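Local coordinates for protein PelA (Pseudomonas aeruginosa, PDB 5TCB) that carries a glycoside hydrolase domain of family GH114, the part described here, and as a whole protein may also act as a deacetylase, at residues A[75-80]-A[87-92]; A[106-111]-A[153-158]; A[130-135]-A[160-165]. All blocks are in the same frame, centred on the assembly; numbering follows the deposited sequence.

Contact 1: A[75-80]-A[87-92]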
loop_
_atom_site.group_PDB
_atom_site.type_symbol
_atom_site.label_atom_id
_atom_site.label_comp_id
_atom_site.label_asym_id
_atom_site.label_seq_id
_atom_site.Cartn_x
_atom_site.Cartn_y
_atom_site.Cartn_z
ATOM N N GLY A 75 -1.286 0.303 9.987
ATOM C CA GLY A 75 -2.066 -0.454 10.953
ATOM C C GLY A 75 -1.330 -1.542 11.710
ATOM O O GLY A 75 -1.846 -2.071 12.705
ATOM N N GLU A 76 -0.133 -1.897 11.252
ATOM C CA GLU A 76 0.610 -3.029 11.779
ATOM C C GLU A 76 2.081 -2.675 11.858
ATOM O O GLU A 76 2.593 -1.930 11.020
ATOM C CB GLU A 76 0.457 -4.270 10.872
ATOM C CG GLU A 76 -0.953 -4.788 10.791
ATOM C CD GLU A 76 -1.111 -6.020 9.925
ATOM O OE1 GLU A 76 -0.092 -6.589 9.447
ATOM O OE2 GLU A 76 -2.279 -6.409 9.719
ATOM N N PHE A 77 2.747 -3.232 12.853
ATOM C CA PHE A 77 4.196 -3.213 12.937
ATOM C C PHE A 77 4.750 -4.562 12.507
ATOM O O PHE A 77 4.403 -5.600 13.086
ATOM C CB PHE A 77 4.621 -2.890 14.361
ATOM C CG PHE A 77 6.105 -2.811 14.571
ATOM C CD1 PHE A 77 6.791 -1.661 14.229
ATOM C CD2 PHE A 77 6.799 -3.877 15.088
ATOM C CE1 PHE A 77 8.145 -1.570 14.435
ATOM C CE2 PHE A 77 8.163 -3.793 15.295
ATOM C CZ PHE A 77 8.827 -2.633 14.967
ATOM N N ASP A 78 5.670 -4.532 11.548
ATOM C CA ASP A 78 6.313 -5.742 11.042
ATOM C C ASP A 78 7.570 -6.008 11.853
ATOM O O ASP A 78 8.543 -5.251 11.768
ATOM C CB ASP A 78 6.652 -5.590 9.563
ATOM N N GLY A 79 7.555 -7.081 12.634
ATOM C CA GLY A 79 8.730 -7.496 13.366
ATOM C C GLY A 79 8.484 -8.664 14.297
ATOM O O GLY A 79 7.339 -8.950 14.658
ATOM N N ASP A 80 9.553 -9.355 14.685
ATOM C CA ASP A 80 9.449 -10.359 15.728
ATOM C C ASP A 80 9.087 -9.696 17.054
ATOM O O ASP A 80 9.217 -8.481 17.228
ATOM C CB ASP A 80 10.764 -11.133 15.868
ATOM N N SER A 87 11.797 -1.680 19.882
ATOM C CA SER A 87 11.415 -0.421 19.252
ATOM C C SER A 87 10.777 0.579 20.206
ATOM O O SER A 87 10.567 1.729 19.805
ATOM C CB SER A 87 10.435 -0.696 18.113
ATOM O OG SER A 87 9.283 -1.371 18.604
ATOM N N GLY A 88 10.430 0.173 21.426
ATOM C CA GLY A 88 9.703 1.042 22.332
ATOM C C GLY A 88 8.228 1.187 22.039
ATOM O O GLY A 88 7.591 2.100 22.573
ATOM N N LEU A 89 7.660 0.315 21.216
ATOM C CA LEU A 89 6.270 0.439 20.794
ATOM C C LEU A 89 5.341 -0.571 21.463
ATOM O O LEU A 89 4.156 -0.610 21.130
ATOM C CB LEU A 89 6.194 0.293 19.273
ATOM C CG LEU A 89 6.981 1.366 18.526
ATOM C CD1 LEU A 89 7.053 1.056 17.043
ATOM C CD2 LEU A 89 6.376 2.744 18.741
ATOM N N ALA A 90 5.840 -1.355 22.421
ATOM C CA ALA A 90 5.070 -2.480 22.945
ATOM C C ALA A 90 3.704 -2.056 23.469
ATOM O O ALA A 90 2.712 -2.771 23.274
ATOM C CB ALA A 90 5.853 -3.178 24.057
ATOM N N ARG A 91 3.634 -0.926 24.183
ATOM C CA ARG A 91 2.376 -0.539 24.806
ATOM C C ARG A 91 1.278 -0.382 23.769
ATOM O O ARG A 91 0.103 -0.636 24.065
ATOM C CB ARG A 91 2.546 0.757 25.596
ATOM C CG ARG A 91 1.479 0.952 26.650
ATOM C CD ARG A 91 1.521 2.342 27.237
ATOM N NE ARG A 91 0.653 2.464 28.405
ATOM C CZ ARG A 91 -0.673 2.546 28.351
ATOM N NH1 ARG A 91 -1.305 2.510 27.183
ATOM N NH2 ARG A 91 -1.372 2.659 29.473
ATOM N N GLY A 92 1.648 -0.008 22.539
ATOM C CA GLY A 92 0.707 0.208 21.463
ATOM C C GLY A 92 0.212 -1.029 20.741
ATOM O O GLY A 92 -0.690 -0.910 19.915
#

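Contact 2: A[106-111]-A[153-158]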
loop_
_atom_site.group_PDB
_atom_site.type_symbol
_atom_site.label_atom_id
_atom_site.label_comp_id
_atom_site.label_asym_id
_atom_site.label_seq_id
_atom_site.Cartn_x
_atom_site.Cartn_y
_atom_site.Cartn_z
ATOM N N MET A 106 -1.528 -2.711 15.578
ATOM C CA MET A 106 -1.290 -1.625 16.505
ATOM C C MET A 106 -2.560 -0.834 16.764
ATOM O O MET A 106 -3.487 -0.785 15.943
ATOM C CB MET A 106 -0.199 -0.702 15.963
ATOM C CG MET A 106 1.126 -1.438 15.649
ATOM S SD MET A 106 1.865 -2.262 17.081
ATOM C CE MET A 106 2.432 -0.810 17.996
ATOM N N ASP A 107 -2.584 -0.239 17.939
ATOM C CA ASP A 107 -3.658 0.638 18.383
ATOM C C ASP A 107 -3.455 2.001 17.736
ATOM O O ASP A 107 -2.495 2.711 18.063
ATOM C CB ASP A 107 -3.627 0.726 19.904
ATOM C CG ASP A 107 -4.657 1.693 20.491
ATOM O OD1 ASP A 107 -5.435 2.311 19.752
ATOM O OD2 ASP A 107 -4.673 1.811 21.740
ATOM N N LEU A 108 -4.366 2.380 16.832
ATOM C CA LEU A 108 -4.208 3.621 16.095
ATOM C C LEU A 108 -4.437 4.840 16.971
ATOM O O LEU A 108 -4.126 5.958 16.544
ATOM C CB LEU A 108 -5.166 3.638 14.902
ATOM C CG LEU A 108 -4.887 2.642 13.753
ATOM C CD1 LEU A 108 -3.512 2.809 13.210
ATOM C CD2 LEU A 108 -5.064 1.209 14.153
ATOM N N ALA A 109 -4.990 4.658 18.166
ATOM C CA ALA A 109 -5.114 5.720 19.148
ATOM C C ALA A 109 -3.897 5.844 20.055
ATOM O O ALA A 109 -3.828 6.793 20.849
ATOM C CB ALA A 109 -6.361 5.485 20.010
ATOM N N ALA A 110 -2.934 4.927 19.969
ATOM C CA ALA A 110 -1.795 4.961 20.880
ATOM C C ALA A 110 -0.852 6.103 20.510
ATOM O O ALA A 110 -0.394 6.167 19.376
ATOM C CB ALA A 110 -1.055 3.625 20.851
ATOM N N PRO A 111 -0.519 7.009 21.434
ATOM C CA PRO A 111 0.378 8.117 21.055
ATOM C C PRO A 111 1.748 7.668 20.582
ATOM O O PRO A 111 2.319 8.292 19.675
ATOM C CB PRO A 111 0.456 8.964 22.338
ATOM C CG PRO A 111 -0.081 8.099 23.435
ATOM C CD PRO A 111 -1.058 7.161 22.795
ATOM N N ARG A 153 -11.961 5.899 13.646
ATOM C CA ARG A 153 -11.859 7.331 13.871
ATOM C C ARG A 153 -10.421 7.732 14.169
ATOM O O ARG A 153 -9.960 8.778 13.718
ATOM C CB ARG A 153 -12.786 7.749 15.017
ATOM C CG ARG A 153 -14.266 7.606 14.705
ATOM C CD ARG A 153 -15.134 7.994 15.912
ATOM N NE ARG A 153 -16.551 7.783 15.624
ATOM C CZ ARG A 153 -17.539 8.065 16.465
ATOM N NH1 ARG A 153 -17.276 8.570 17.664
ATOM N NH2 ARG A 153 -18.794 7.838 16.103
ATOM N N ALA A 154 -9.693 6.906 14.924
ATOM C CA ALA A 154 -8.293 7.198 15.204
ATOM C C ALA A 154 -7.461 7.123 13.935
ATOM O O ALA A 154 -6.516 7.902 13.759
ATOM C CB ALA A 154 -7.756 6.228 16.240
ATOM N N LEU A 155 -7.802 6.196 13.038
ATOM C CA LEU A 155 -7.111 6.101 11.759
ATOM C C LEU A 155 -7.374 7.347 10.924
ATOM O O LEU A 155 -6.438 7.935 10.364
ATOM C CB LEU A 155 -7.559 4.844 11.008
ATOM C CG LEU A 155 -6.956 4.691 9.612
ATOM C CD1 LEU A 155 -5.452 4.603 9.705
ATOM C CD2 LEU A 155 -7.504 3.431 8.941
ATOM N N ALA A 156 -8.642 7.781 10.839
ATOM C CA ALA A 156 -8.962 8.955 10.025
ATOM C C ALA A 156 -8.254 10.195 10.565
ATOM O O ALA A 156 -7.682 10.975 9.792
ATOM C CB ALA A 156 -10.477 9.162 9.955
ATOM N N SER A 157 -8.235 10.373 11.894
ATOM C CA SER A 157 -7.556 11.543 12.449
ATOM C C SER A 157 -6.051 11.460 12.248
ATOM O O SER A 157 -5.401 12.494 12.021
ATOM C CB SER A 157 -7.881 11.703 13.937
ATOM O OG SER A 157 -7.290 10.697 14.728
ATOM N N PHE A 158 -5.475 10.257 12.324
ATOM C CA PHE A 158 -4.054 10.107 12.044
ATOM C C PHE A 158 -3.729 10.504 10.609
ATOM O O PHE A 158 -2.761 11.233 10.357
ATOM C CB PHE A 158 -3.580 8.670 12.292
ATOM C CG PHE A 158 -2.207 8.451 11.765
ATOM C CD1 PHE A 158 -1.116 8.920 12.474
ATOM C CD2 PHE A 158 -2.005 7.886 10.518
ATOM C CE1 PHE A 158 0.156 8.786 11.976
ATOM C CE2 PHE A 158 -0.706 7.758 10.001
ATOM C CZ PHE A 158 0.355 8.218 10.730
#

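Contact 3: A[130-135]-A[160-165]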
loop_
_atom_site.group_PDB
_atom_site.type_symbol
_atom_site.label_atom_id
_atom_site.label_comp_id
_atom_site.label_asym_id
_atom_site.label_seq_id
_atom_site.Cartn_x
_atom_site.Cartn_y
_atom_site.Cartn_z
ATOM N N ALA A 130 8.668 11.196 -2.884
ATOM C CA ALA A 130 7.571 12.056 -3.308
ATOM C C ALA A 130 6.252 11.708 -2.651
ATOM O O ALA A 130 5.278 12.459 -2.790
ATOM C CB ALA A 130 7.421 11.975 -4.816
ATOM N N GLY A 131 6.188 10.578 -1.969
ATOM C CA GLY A 131 4.949 10.149 -1.362
ATOM C C GLY A 131 5.165 8.899 -0.542
ATOM O O GLY A 131 6.271 8.343 -0.466
ATOM N N LEU A 132 4.052 8.463 0.071
ATOM C CA LEU A 132 4.004 7.273 0.892
ATOM C C LEU A 132 2.913 6.352 0.378
ATOM O O LEU A 132 1.836 6.817 -0.003
ATOM C CB LEU A 132 3.665 7.602 2.331
ATOM C CG LEU A 132 4.581 8.594 3.044
ATOM C CD1 LEU A 132 4.016 8.994 4.415
ATOM C CD2 LEU A 132 5.963 8.039 3.183
ATOM N N PHE A 133 3.210 5.057 0.363
ATOM C CA PHE A 133 2.205 4.034 0.112
ATOM C C PHE A 133 1.750 3.532 1.469
ATOM O O PHE A 133 2.533 2.923 2.203
ATOM C CB PHE A 133 2.729 2.900 -0.753
ATOM C CG PHE A 133 1.673 1.853 -1.047
ATOM C CD1 PHE A 133 0.647 2.132 -1.915
ATOM C CD2 PHE A 133 1.706 0.616 -0.450
ATOM C CE1 PHE A 133 -0.328 1.201 -2.190
ATOM C CE2 PHE A 133 0.702 -0.323 -0.715
ATOM C CZ PHE A 133 -0.290 -0.015 -1.604
ATOM N N LEU A 134 0.518 3.826 1.808
ATOM C CA LEU A 134 -0.016 3.559 3.148
ATOM C C LEU A 134 -0.744 2.221 3.178
ATOM O O LEU A 134 -1.842 2.076 2.622
ATOM C CB LEU A 134 -0.926 4.703 3.591
ATOM C CG LEU A 134 -0.276 6.094 3.564
ATOM C CD1 LEU A 134 -1.298 7.133 4.030
ATOM C CD2 LEU A 134 0.977 6.139 4.426
ATOM N N ASP A 135 -0.142 1.251 3.858
ATOM C CA ASP A 135 -0.669 -0.095 3.938
ATOM C C ASP A 135 -1.381 -0.308 5.274
ATOM O O ASP A 135 -1.349 0.529 6.190
ATOM C CB ASP A 135 0.481 -1.095 3.762
ATOM C CG ASP A 135 0.038 -2.490 3.367
ATOM O OD1 ASP A 135 -1.113 -2.700 2.923
ATOM O OD2 ASP A 135 0.885 -3.405 3.492
ATOM N N ALA A 160 -5.366 12.457 8.579
ATOM C CA ALA A 160 -5.479 13.894 8.423
ATOM C C ALA A 160 -4.266 14.617 9.010
ATOM O O ALA A 160 -3.781 15.588 8.428
ATOM C CB ALA A 160 -6.769 14.390 9.053
ATOM N N GLN A 161 -3.752 14.153 10.151
ATOM C CA GLN A 161 -2.592 14.802 10.751
ATOM C C GLN A 161 -1.339 14.550 9.924
ATOM O O GLN A 161 -0.490 15.446 9.771
ATOM C CB GLN A 161 -2.398 14.305 12.180
ATOM C CG GLN A 161 -1.265 15.008 12.917
ATOM C CD GLN A 161 -1.138 14.567 14.358
ATOM O OE1 GLN A 161 -1.946 13.778 14.854
ATOM N NE2 GLN A 161 -0.120 15.072 15.038
ATOM N N LEU A 162 -1.198 13.339 9.389
ATOM C CA LEU A 162 -0.077 13.043 8.511
ATOM C C LEU A 162 -0.076 13.968 7.309
ATOM O O LEU A 162 0.969 14.514 6.919
ATOM C CB LEU A 162 -0.151 11.586 8.069
ATOM C CG LEU A 162 0.821 11.153 6.967
ATOM C CD1 LEU A 162 2.266 11.376 7.392
ATOM C CD2 LEU A 162 0.576 9.700 6.619
ATOM N N HIS A 163 -1.248 14.160 6.704
ATOM C CA HIS A 163 -1.367 14.977 5.521
ATOM C C HIS A 163 -1.114 16.453 5.837
ATOM O O HIS A 163 -0.516 17.182 5.027
ATOM C CB HIS A 163 -2.746 14.725 4.919
ATOM C CG HIS A 163 -2.971 15.434 3.635
ATOM N ND1 HIS A 163 -2.112 15.309 2.567
ATOM C CD2 HIS A 163 -3.946 16.281 3.242
ATOM C CE1 HIS A 163 -2.553 16.054 1.567
ATOM N NE2 HIS A 163 -3.668 16.649 1.951
ATOM N N ARG A 164 -1.514 16.899 7.023
ATOM C CA ARG A 164 -1.243 18.280 7.421
ATOM C C ARG A 164 0.241 18.492 7.730
ATOM O O ARG A 164 0.802 19.546 7.391
ATOM C CB ARG A 164 -2.105 18.647 8.636
ATOM N N GLN A 165 0.885 17.520 8.397
ATOM C CA GLN A 165 2.306 17.631 8.728
ATOM C C GLN A 165 3.190 17.550 7.489
ATOM O O GLN A 165 4.235 18.208 7.445
ATOM C CB GLN A 165 2.727 16.526 9.719
ATOM C CG GLN A 165 4.256 16.418 9.947
ATOM C CD GLN A 165 4.721 15.189 10.739
ATOM O OE1 GLN A 165 4.258 14.963 11.866
ATOM N NE2 GLN A 165 5.695 14.413 10.165
#

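Contact 1: A[75-80]-A[87-92]
The ring of F77, on the short strand 76-78, leans on L89 and S87, in the region where helix 81-86 gives way to a loop, and packs the strand against that loop. The tight part is the leucine side: CD1 of L89 lies 3.9 Å from CE1 of F77 and equally near its CD1, the two side chains crossing at about a right angle. With CG anti to the backbone N (chi1 -179°), F77 carries its ring off the strand toward the loop. M106, in the loop after strand 103-105, and W113 of helix 111-126 touch both F77 and L89, and L89 is buried here. The serine side is as near but more open to solvent. There CZ of F77 is 3.9 Å from OG of S87, which is partly exposed, and G88 next to it is exposed, ending the helix with a Schellman motif. The serine hydroxyl is satisfied by the carbonyl of I84 in helix 81-86, to which it hydrogen bonds. No hydrogen bond crosses between 75-80 and 87-92. The chemistry is therefore that of van der Waals contact: what joins the strand to the loop is mainly the fit of an aromatic ring against a methyl group.

Contact 2: A[106-111]-A[153-158]
L108 and A109 meet A154 in a close loop-to-helix packing contact, where the turn leading into helix 111-126 lies against helix 145-165 on the outer layer of the domain. Small residues make it possible: the CA atoms of A109 and A154 are only 5.3 Å apart. The methyl CB of A154 sits over the peptide between L108 and A109, 3.7 Å from the carbonyl O of L108. The CB of L108 is 3.9 Å from the CB of A154, and the CB of A109 is only slightly farther. Further in, CD1 of L108 faces CD1 of L155 at a looser 4.4 Å. A type I turn from D107 to A110 shapes the loop, and D107 adds an Asx turn: its OD1 accepts the N-H of A109 at 2.9 Å, from above the carboxylate plane. The polar links run through third parties. R114 donates to the carbonyls of L108 and A154 and to OG of S157, while Q151 bonds both N of L108 and OD1 of D107. The methyl of A154, set against L108 and A109, thus supplies the close packing, whereas a bridging guanidinium and a glutamine amide supply the directional bonds that the two segments do not make with each other.

Contact 3: A[130-135]-A[160-165]
L162 reaches down from helix 145-165 onto L132 and L134 of strand 131-135, the first strand of a beta-alpha-beta unit that is completed by strand 170-174. The eight parallel strands of the domain, in sequential order, are consistent with a (beta/alpha)8 barrel, and this contact is a worked example of how such a fold seats a helix on its sheet.

The apolar part is carried by three leucines. L162 holds CG anti to its own amide nitrogen (chi1 171°), which presents both methyls to the strand. Its CD2 lies 4.1 Å from CD1 of L134, these two side chains meeting tip to tip, while L132 and L162 cross obliquely. Two residues apart on the strand, L132 and L134 both point to the helix. The packing widens into a core layer: L162 also touches A121 and L132 touches L124, both of helix 111-126, while L171 and F173 of the next strand flank L132 and L134.

Aromatic contacts occupy the other face of the strand, where the ring of F133 makes edge-to-face pairs with F29 and F172.

Polar bonds lie around this core. D135 bonds through OD2 to the hydroxyl of Y71 and through OD1 to N174, tying the C-terminal end of the strand to strands 67-73 and 170-174. At the helix end, NE2 of Q165 bonds to the carbonyl of L118. Between the leucines, the closest methyls of L132 and L162 are CD1 and CD2, 4.1 Å apart.

Overall arrangement
The three contacts follow the chain from a peripheral excursion into the sheet. Contact 1 closes before contact 2 opens, whereas contacts 2 and 3 interlace, their segments alternating along the sequence. Contacts 1 and 2 have centres about 14 Å apart and touch directly: the backbone of G75 and G92 probably hydrogen bonds to M106 and D107, and the M106 methyl packs on the 87-92 loop. Contacts 2 and 3, again about 14 Å between centres, use neighbouring parts of helix 145-165. Contacts 1 and 3 lie about 19 Å apart, centre to centre, without touching. Within this single glycoside hydrolase domain, helix 145-165 thus joins the 106-111 loop to strand 131-135, and that loop in turn meets contact 1.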